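Local coordinates for protein Vv2_1132 (Vibrio vulnificus CMCP6, PDB 5Y9S) that regulates transcription as a LysR-type factor, probably binding DNA through N-terminal helix-turn-helix domains and sensing an effector through its C-terminal domain, and assembles as a tetramer, at the interface of chains A and B and the interface of chains A and C. Residues are numbered along the deposited sequence; one frame, centred on the assembly and turned at random. Chains: chain A/B/C, Vv2_1132.

Contact 1: the interface of chains A and B. Residues chain A 107, 233-234, 236-237; chain B 111, 134, 234.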
# COMPACT_ATOMS: atom_id res chain seq x y z
N HIS A 107 2.03 -20.90 21.65
CA HIS A 107 2.17 -21.14 23.09
C HIS A 107 1.55 -22.47 23.49
O HIS A 107 2.16 -23.27 24.22
CB HIS A 107 1.52 -20.00 23.87
CG HIS A 107 2.31 -18.72 23.84
ND1 HIS A 107 2.51 -17.99 22.68
CD2 HIS A 107 2.94 -18.03 24.82
CE1 HIS A 107 3.24 -16.92 22.96
NE2 HIS A 107 3.51 -16.92 24.25
N THR A 233 -5.65 -15.87 25.62
CA THR A 233 -4.99 -16.46 24.48
C THR A 233 -4.59 -17.91 24.73
O THR A 233 -4.54 -18.70 23.78
CB THR A 233 -3.75 -15.62 24.15
OG1 THR A 233 -2.78 -15.82 25.18
CG2 THR A 233 -4.12 -14.14 24.15
N LEU A 234 -4.38 -18.28 25.99
CA LEU A 234 -3.69 -19.53 26.33
C LEU A 234 -4.68 -20.63 26.68
O LEU A 234 -5.49 -20.50 27.61
CB LEU A 234 -2.70 -19.30 27.46
CG LEU A 234 -1.60 -18.30 27.08
CD1 LEU A 234 -0.29 -18.70 27.72
CD2 LEU A 234 -1.41 -18.23 25.56
N GLU A 236 -4.13 -23.32 28.21
CA GLU A 236 -3.91 -23.83 29.56
C GLU A 236 -4.52 -22.93 30.64
O GLU A 236 -4.81 -23.42 31.74
CB GLU A 236 -2.41 -24.04 29.80
CG GLU A 236 -1.68 -24.71 28.61
CD GLU A 236 -1.34 -23.75 27.47
OE1 GLU A 236 -0.16 -23.40 27.32
OE2 GLU A 236 -2.26 -23.34 26.72
N SER A 237 -4.72 -21.64 30.35
CA SER A 237 -5.52 -20.80 31.25
C SER A 237 -6.99 -21.21 31.22
O SER A 237 -7.64 -21.29 32.27
CB SER A 237 -5.37 -19.33 30.87
OG SER A 237 -4.34 -18.71 31.63
N VAL B 111 0.63 -17.78 33.41
CA VAL B 111 -0.58 -18.58 33.21
C VAL B 111 -1.26 -18.88 34.54
O VAL B 111 -2.44 -18.59 34.73
CB VAL B 111 -0.24 -19.89 32.48
CG1 VAL B 111 -1.38 -20.90 32.61
CG2 VAL B 111 0.07 -19.62 31.04
N PRO B 134 -1.76 -11.79 27.55
CA PRO B 134 -0.30 -11.88 27.68
C PRO B 134 0.34 -10.82 26.80
O PRO B 134 -0.10 -10.55 25.68
CB PRO B 134 0.02 -13.29 27.18
CG PRO B 134 -1.28 -14.03 27.20
CD PRO B 134 -2.31 -12.98 26.88
N LEU B 234 9.10 -19.82 28.35
CA LEU B 234 7.99 -20.19 29.23
C LEU B 234 8.44 -21.03 30.42
O LEU B 234 9.06 -22.09 30.24
CB LEU B 234 6.92 -20.94 28.44
CG LEU B 234 6.23 -20.07 27.40
CD1 LEU B 234 5.25 -20.89 26.59
CD2 LEU B 234 5.53 -18.90 28.09
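A:Leu234 and B:Val111 form the apolar centre of this patch, where the regulatory domains of two subunits meet about a two-fold axis. The methyl CD1 of A:Leu234 presses on the methyl CG2 of B:Val111 at 3.5 Å, closer than relaxed van der Waals packing, and the two side chains cross at a slant. A:Leu234 carries its CG beside the backbone N, and a chi2 of -145°, well off a staggered value, swings CD1 toward the partner. B:Val111 uses both branches. While CG2 takes the leucine, B:Val111 CG1 lies anti to its own backbone N (chi1 164°) and rests against the first turn of helix 235-243 of chain A, 3.8 Å from A:Ser237 OG and near the carbonyl carbon of A:Glu236. The valine thus straddles the junction between A:Leu234 and that helix.

A second packing pair is A:Thr233 with B:Pro134. The threonine meets the CG–CD side of the proline ring with both its methyl and its hydroxyl, A:Thr233 CG2 standing 3.5 Å from B:Pro134 CD. The hydroxyl A:Thr233 OG1 shares this approach and lies against B:Pro134 CD at 3.3 Å, a carbon contact and not a hydrogen bond.

The third pair brings an imidazole into the apolar patch. A:His107, at the start of helix 107-112, offers ring carbon CD2 to the methyl CD1 of B:Leu234 at 4.1 Å, a loose contact in which the side chains cross at nearly a right angle. CD2 of A:His107 is also 4.4 Å from CD1 of A:Leu234, so the ring lies near leucine 234 of both subunits, that of chain B being the nearer.

The contacts described are mainly van der Waals, and two-fold symmetry repeats each with the chains exchanged. The patch probably helps to hold the regulatory domains of A and B together in the tetramer.

Contact 2: the interface of chains A and C. Residues chain A 5, 8; chain C 12, 33.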
# COMPACT_ATOMS: atom_id res chain seq x y z
N MET A 5 4.54 10.43 6.65
CA MET A 5 5.24 9.47 5.81
C MET A 5 4.52 9.26 4.48
O MET A 5 3.74 8.33 4.30
CB MET A 5 5.41 8.14 6.54
CG MET A 5 6.51 8.15 7.61
SD MET A 5 7.88 9.16 7.03
CE MET A 5 9.12 7.95 6.55
N PRO A 8 7.41 7.09 0.02
CA PRO A 8 8.61 6.28 0.21
C PRO A 8 9.17 5.77 -1.11
O PRO A 8 8.44 5.50 -2.06
CB PRO A 8 8.12 5.13 1.09
CG PRO A 8 6.70 4.97 0.71
CD PRO A 8 6.20 6.37 0.45
N LYS C 12 10.82 2.86 5.58
CA LYS C 12 10.28 3.52 6.77
C LYS C 12 10.76 2.85 8.05
O LYS C 12 10.90 3.52 9.09
CB LYS C 12 8.76 3.51 6.73
CG LYS C 12 8.30 4.67 5.94
CD LYS C 12 6.80 4.86 5.91
CE LYS C 12 6.39 5.50 4.59
NZ LYS C 12 4.96 5.29 4.27
N ARG C 33 7.19 9.48 14.89
CA ARG C 33 7.00 8.96 13.55
C ARG C 33 5.57 9.17 13.05
O ARG C 33 5.25 8.72 11.94
CB ARG C 33 7.36 7.48 13.49
CG ARG C 33 8.82 7.21 13.80
CD ARG C 33 9.70 7.67 12.66
NE ARG C 33 9.62 6.74 11.56
CZ ARG C 33 9.52 7.08 10.28
NH1 ARG C 33 9.48 8.36 9.92
NH2 ARG C 33 9.46 6.14 9.35
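The side-chain amine nitrogen NZ of C:Lys12 donates a hydrogen bond of 3.3 Å to the backbone O of A:Met5, joining the N-terminal winged helix-turn-helix regions of two LysR-type subunits. The bond is long, and NZ stands 54° out of the carbonyl plane, away from the lone-pair directions. A:Met5, the first modelled residue of its chain, is poorly ordered, so its contacts are less certain than those of its neighbours.

C:Lys12 opens helix 12-23 and runs its chain, with a bend at chi3, antiparallel to the methionine, the two side chains sliding past each other. C:Lys12 CE packs tightly on A:Met5 CB at 3.4 Å, with CD beside it. A:Pro8 adds another apolar surface: A:Pro8 CB meets C:Lys12 CE at 3.9 Å, the ring lying obliquely to the lysine. The methylene next to NZ is therefore flanked by methionine and proline from the N-terminal tail of chain A.

At the far end of the methionine, bends at chi2 (-36°) and chi3 (-104°) fold the methyl CE toward C:Arg33. A:Met5 CE lies in the guanidinium plane, at its edge, 3.4 Å from C:Arg33 NH1 and equally near NH2. It also touches CG of C:Lys12, and so sits between arginine and lysine. A weak hydrogen bond from NH1 to the thioether SD may add a little.

C:Arg33 follows helix 26-32 in the turn before helix 37-51, the expected recognition helix. C:Arg33 NH2 donates to the backbone O of C:Lys12 at 3.0 Å, tilted from the carbonyl plane; this bond within chain C ties the turn to the start of helix 12-23 and steadies the guanidinium group beside the methionine.

The C-alpha centres of contact 1 and contact 2 lie about 35 Å apart, and the two share no residue. Chain A takes part in both, meeting B through its regulatory domain and C through its N-terminal, DNA-binding end. One subunit therefore uses separate surfaces for different partners. Contact 1 involves helix 107-112 and the segment leading from strand 227-232 into helix 235-243, whereas contact 2 joins an N-terminal tail to the start of the first helix and to the turn after helix 26-32. These two kinds of two-fold contact, one between regulatory domains and one between DNA-binding ends, jointly build the tetramer.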